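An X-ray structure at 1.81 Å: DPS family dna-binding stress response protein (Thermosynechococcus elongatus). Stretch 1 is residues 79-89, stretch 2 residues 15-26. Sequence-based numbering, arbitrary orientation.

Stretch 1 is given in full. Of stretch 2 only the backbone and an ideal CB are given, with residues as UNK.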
# COMPACT_ATOMS: atom_id res chain seq x y z
N ASP C 79 -31.32 18.01 18.51
CA ASP C 79 -30.72 19.30 18.83
C ASP C 79 -30.05 20.00 17.64
O ASP C 79 -29.92 21.22 17.64
CB ASP C 79 -29.71 19.18 19.99
CG ASP C 79 -30.39 18.97 21.35
OD1 ASP C 79 -29.66 18.77 22.35
OD2 ASP C 79 -31.63 19.04 21.44
N TYR C 80 -29.63 19.24 16.63
CA TYR C 80 -28.81 19.81 15.55
C TYR C 80 -29.48 20.98 14.84
O TYR C 80 -28.87 22.03 14.68
CB TYR C 80 -28.38 18.75 14.55
CG TYR C 80 -27.28 17.85 15.07
CD1 TYR C 80 -26.02 18.37 15.36
CD2 TYR C 80 -27.50 16.49 15.28
CE1 TYR C 80 -24.99 17.55 15.85
CE2 TYR C 80 -26.49 15.66 15.77
CZ TYR C 80 -25.23 16.20 16.04
OH TYR C 80 -24.23 15.39 16.51
N LEU C 81 -30.74 20.81 14.46
CA LEU C 81 -31.46 21.86 13.75
C LEU C 81 -31.87 23.03 14.65
O LEU C 81 -32.22 24.11 14.16
CB LEU C 81 -32.67 21.27 13.02
CG LEU C 81 -32.34 20.34 11.85
CD1 LEU C 81 -33.60 19.87 11.18
CD2 LEU C 81 -31.45 21.02 10.83
N LYS C 82 -31.81 22.82 15.96
CA LYS C 82 -32.09 23.88 16.94
C LYS C 82 -30.88 24.79 17.15
O LYS C 82 -31.05 25.95 17.55
CB LYS C 82 -32.50 23.28 18.28
CG LYS C 82 -33.80 22.51 18.25
CD LYS C 82 -34.22 22.13 19.66
CE LYS C 82 -35.59 21.47 19.67
NZ LYS C 82 -35.54 20.08 19.14
N VAL C 83 -29.69 24.26 16.89
CA VAL C 83 -28.44 24.92 17.21
C VAL C 83 -27.77 25.48 15.94
O VAL C 83 -27.11 26.53 15.98
CB VAL C 83 -27.50 23.93 17.98
CG1 VAL C 83 -26.11 24.51 18.20
CG2 VAL C 83 -28.13 23.53 19.31
N ALA C 84 -27.95 24.78 14.82
CA ALA C 84 -27.35 25.19 13.55
C ALA C 84 -27.86 26.54 13.09
O ALA C 84 -29.03 26.87 13.27
CB ALA C 84 -27.60 24.14 12.46
N THR C 85 -26.96 27.33 12.51
CA THR C 85 -27.32 28.59 11.88
C THR C 85 -27.30 28.53 10.35
O THR C 85 -27.87 29.40 9.71
CB THR C 85 -26.42 29.74 12.36
OG1 THR C 85 -25.05 29.37 12.18
CG2 THR C 85 -26.69 30.05 13.83
N VAL C 86 -26.64 27.52 9.78
CA VAL C 86 -26.76 27.29 8.33
C VAL C 86 -28.17 26.82 7.97
O VAL C 86 -28.87 26.22 8.79
CB VAL C 86 -25.71 26.27 7.77
CG1 VAL C 86 -24.31 26.80 7.98
CG2 VAL C 86 -25.87 24.92 8.42
N THR C 87 -28.59 27.13 6.75
CA THR C 87 -29.93 26.76 6.29
C THR C 87 -29.96 25.28 5.91
O THR C 87 -29.21 24.85 5.01
CB THR C 87 -30.36 27.60 5.06
OG1 THR C 87 -30.45 28.98 5.44
CG2 THR C 87 -31.72 27.14 4.55
N PRO C 88 -30.83 24.48 6.57
CA PRO C 88 -30.98 23.11 6.09
C PRO C 88 -31.74 23.15 4.76
O PRO C 88 -32.72 23.89 4.61
CB PRO C 88 -31.81 22.44 7.19
CG PRO C 88 -32.58 23.55 7.82
CD PRO C 88 -31.69 24.77 7.74
N SER C 89 -31.27 22.39 3.78
CA SER C 89 -31.84 22.44 2.44
C SER C 89 -33.28 21.96 2.47
O SER C 89 -33.60 20.99 3.15
CB SER C 89 -31.02 21.59 1.48
OG SER C 89 -31.39 21.88 0.14
N UNK C 15 -18.44 26.22 19.58
CA UNK C 15 -18.15 24.86 19.08
C UNK C 15 -19.44 24.08 18.80
O UNK C 15 -19.52 23.35 17.83
CB UNK C 15 -17.29 24.09 20.09
N UNK C 16 -20.44 24.26 19.66
CA UNK C 16 -21.72 23.58 19.45
C UNK C 16 -22.38 24.06 18.16
O UNK C 16 -22.85 23.24 17.36
CB UNK C 16 -22.65 23.81 20.64
N UNK C 17 -22.40 25.37 17.95
CA UNK C 17 -22.96 25.95 16.73
C UNK C 17 -22.19 25.47 15.50
O UNK C 17 -22.80 25.06 14.50
CB UNK C 17 -22.94 27.48 16.81
N UNK C 18 -20.86 25.53 15.58
CA UNK C 18 -20.01 25.13 14.47
C UNK C 18 -20.18 23.64 14.16
O UNK C 18 -20.29 23.25 12.98
CB UNK C 18 -18.55 25.44 14.78
N UNK C 19 -20.23 22.82 15.20
CA UNK C 19 -20.41 21.37 15.03
C UNK C 19 -21.75 21.09 14.36
O UNK C 19 -21.82 20.32 13.41
CB UNK C 19 -20.33 20.65 16.38
N UNK C 20 -22.81 21.72 14.87
CA UNK C 20 -24.15 21.58 14.31
C UNK C 20 -24.18 22.00 12.84
O UNK C 20 -24.78 21.31 12.01
CB UNK C 20 -25.15 22.41 15.12
N UNK C 21 -23.50 23.11 12.52
CA UNK C 21 -23.37 23.57 11.13
C UNK C 21 -22.68 22.55 10.23
O UNK C 21 -23.08 22.36 9.09
CB UNK C 21 -22.59 24.89 11.09
N UNK C 22 -21.64 21.90 10.76
CA UNK C 22 -20.93 20.87 9.99
C UNK C 22 -21.87 19.70 9.65
O UNK C 22 -21.86 19.19 8.52
CB UNK C 22 -19.72 20.36 10.77
N UNK C 23 -22.68 19.30 10.62
CA UNK C 23 -23.65 18.20 10.42
C UNK C 23 -24.68 18.57 9.34
O UNK C 23 -24.91 17.80 8.41
CB UNK C 23 -24.36 17.87 11.73
N UNK C 24 -25.28 19.76 9.46
CA UNK C 24 -26.30 20.19 8.48
C UNK C 24 -25.68 20.40 7.10
O UNK C 24 -26.26 20.01 6.08
CB UNK C 24 -26.98 21.48 8.94
N UNK C 25 -24.50 21.02 7.06
CA UNK C 25 -23.79 21.24 5.81
C UNK C 25 -23.46 19.92 5.12
O UNK C 25 -23.59 19.78 3.90
CB UNK C 25 -22.51 22.04 6.06
N UNK C 26 -23.03 18.95 5.92
CA UNK C 26 -22.77 17.61 5.39
C UNK C 26 -24.03 17.00 4.78
O UNK C 26 -24.01 16.52 3.64
CB UNK C 26 -22.23 16.70 6.49

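Stretch 2 is helical throughout, with phi between -66° and -58° and an unbroken i to i+4 ladder of backbone hydrogen bonds, so proline would cost a bond at most positions and the choice at each rests mainly on where CA-to-CB points. Stretch 1 offers a short helical turn and then, from A84 (phi/psi -63/143), a loop. The backbones come closest at position 20, where its CA lies 4.9 Å from A84 CA.

At position 15 the ideal CB has nothing of stretch 1 within 5.5 Å, so the visible atoms set no preference; the residue is L15, which makes no contact here. Position 16 points sideways, its ideal CB 4.3 Å from V83 CG1. An aliphatic chain, or a long polar one leading away, would suit. It is K16, whose end leads away and whose amine is bonded elsewhere in the structure.

Position 17 also points sideways, its ideal CB 4.4 Å from V83 O and 5.4 Å from T85 OG1. A long chain with an apolar stem could pass the threonine. R17 does so: R17 CD packs 3.6 Å from T85 CG2, and the guanidinium finds partners elsewhere. Position 18 points away, and stretch 1 sets no preference, so any helix-compatible side chain would do; E18 forms a long salt bridge within its own helix, E18 OE2 to R17 NH1 at 3.9 Å.

Position 19 is sideways with nothing near its CB, yet the Y80 hydroxyl lies within reach of a longer polar side chain. Q19 extends (chi1 175°) until its amide lies at the ring edge, its modelled OE1 3.4 Å from Y80 OH.

Position 20 points toward stretch 1, its ideal CB 3.7 Å from A84 N, 3.8 Å from Y80 O and 3.9 Å from V83 CG1. Such crowding favors a small residue: alanine, or glycine at some cost to the helix. A20 fits, its CB 4.0 Å from A84 CB and 3.8 Å from V83 CG1.

Position 21 is sideways, its ideal CB 4.0 Å from V86 CG1 and 5.2 Å from T85 N. The loop presents backbone NH groups and a hydroxyl, which suits asparagine or aspartate, whose polar end sits one atom farther out than a serine hydroxyl. N21 reaches in: its modelled ND2 is 2.8 Å from T85 N, and its OD1 3.0 Å from T85 OG1. The amide orientation is uncertain, so the bonding remains open.

Position 22 points away, where stretch 1 again sets no preference; A22 makes no contact. Position 23 points toward Y80, its ideal CB 4.0 Å from Y80 CD1, and calls for an aliphatic side chain. V23 lies over the ring face, CG1 4.2 Å from the Y80 ring centroid and 11° off the normal, while V23 CG2 is 3.6 Å from Y80 CE1.

Position 24 faces an apolar pocket, its ideal CB 3.7 Å from V86 CG2 and 4.5 Å from A84 CB; valine, isoleucine or leucine are candidates. V24 CG2 meets L81 CD2 and A84 CB, each at 3.7 Å, and V24 CG1 meets V86 CG2 at 3.6 Å.

Position 25 is sideways, its ideal CB 5.0 Å from V86 CG2, with room for a flexible apolar chain; M25 touches only lightly. Position 26 is out of reach, open to any helix-compatible side chain as far as stretch 1 goes, and Y26 makes no contact.

Stretch 2 15-26: LKREQANAVVMY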
# COMPACT_ATOMS: atom_id res chain seq x y z
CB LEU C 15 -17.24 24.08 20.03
CG LEU C 15 -15.78 24.55 20.05
CD1 LEU C 15 -15.07 24.14 21.34
CD2 LEU C 15 -15.01 24.08 18.79
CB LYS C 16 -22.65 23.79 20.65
CG LYS C 16 -22.18 23.08 21.91
CD LYS C 16 -23.38 22.73 22.78
CE LYS C 16 -23.15 22.93 24.27
NZ LYS C 16 -21.78 22.69 24.81
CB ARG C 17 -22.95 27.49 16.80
CG ARG C 17 -23.41 28.17 15.50
CD ARG C 17 -23.65 29.69 15.67
NE ARG C 17 -22.72 30.31 16.63
CZ ARG C 17 -21.42 30.53 16.41
NH1 ARG C 17 -20.85 30.17 15.27
NH2 ARG C 17 -20.69 31.10 17.37
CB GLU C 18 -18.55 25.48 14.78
CG GLU C 18 -18.28 27.00 14.83
CD GLU C 18 -18.02 27.62 13.46
OE1 GLU C 18 -18.10 26.91 12.44
OE2 GLU C 18 -17.71 28.84 13.41
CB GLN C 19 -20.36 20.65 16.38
CG GLN C 19 -20.66 19.16 16.27
CD GLN C 19 -21.19 18.56 17.55
OE1 GLN C 19 -21.75 17.46 17.55
NE2 GLN C 19 -21.04 19.28 18.65
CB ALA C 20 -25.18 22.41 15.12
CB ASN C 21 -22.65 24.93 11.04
CG ASN C 21 -23.53 26.09 11.48
OD1 ASN C 21 -23.03 27.20 11.71
ND2 ASN C 21 -24.82 25.86 11.60
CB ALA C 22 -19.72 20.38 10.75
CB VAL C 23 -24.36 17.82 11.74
CG1 VAL C 23 -25.52 16.86 11.48
CG2 VAL C 23 -23.34 17.22 12.72
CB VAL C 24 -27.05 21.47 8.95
CG1 VAL C 24 -27.99 22.02 7.85
CG2 VAL C 24 -27.82 21.15 10.21
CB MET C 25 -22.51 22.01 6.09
CG MET C 25 -21.96 22.67 4.87
SD MET C 25 -23.06 24.01 4.35
CE MET C 25 -22.14 24.46 2.88
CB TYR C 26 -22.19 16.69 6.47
CG TYR C 26 -22.13 15.27 5.98
CD1 TYR C 26 -21.22 14.91 4.98
CD2 TYR C 26 -23.01 14.30 6.46
CE1 TYR C 26 -21.16 13.61 4.50
CE2 TYR C 26 -22.96 12.99 5.97
CZ TYR C 26 -22.03 12.67 4.99
OH TYR C 26 -21.94 11.39 4.49
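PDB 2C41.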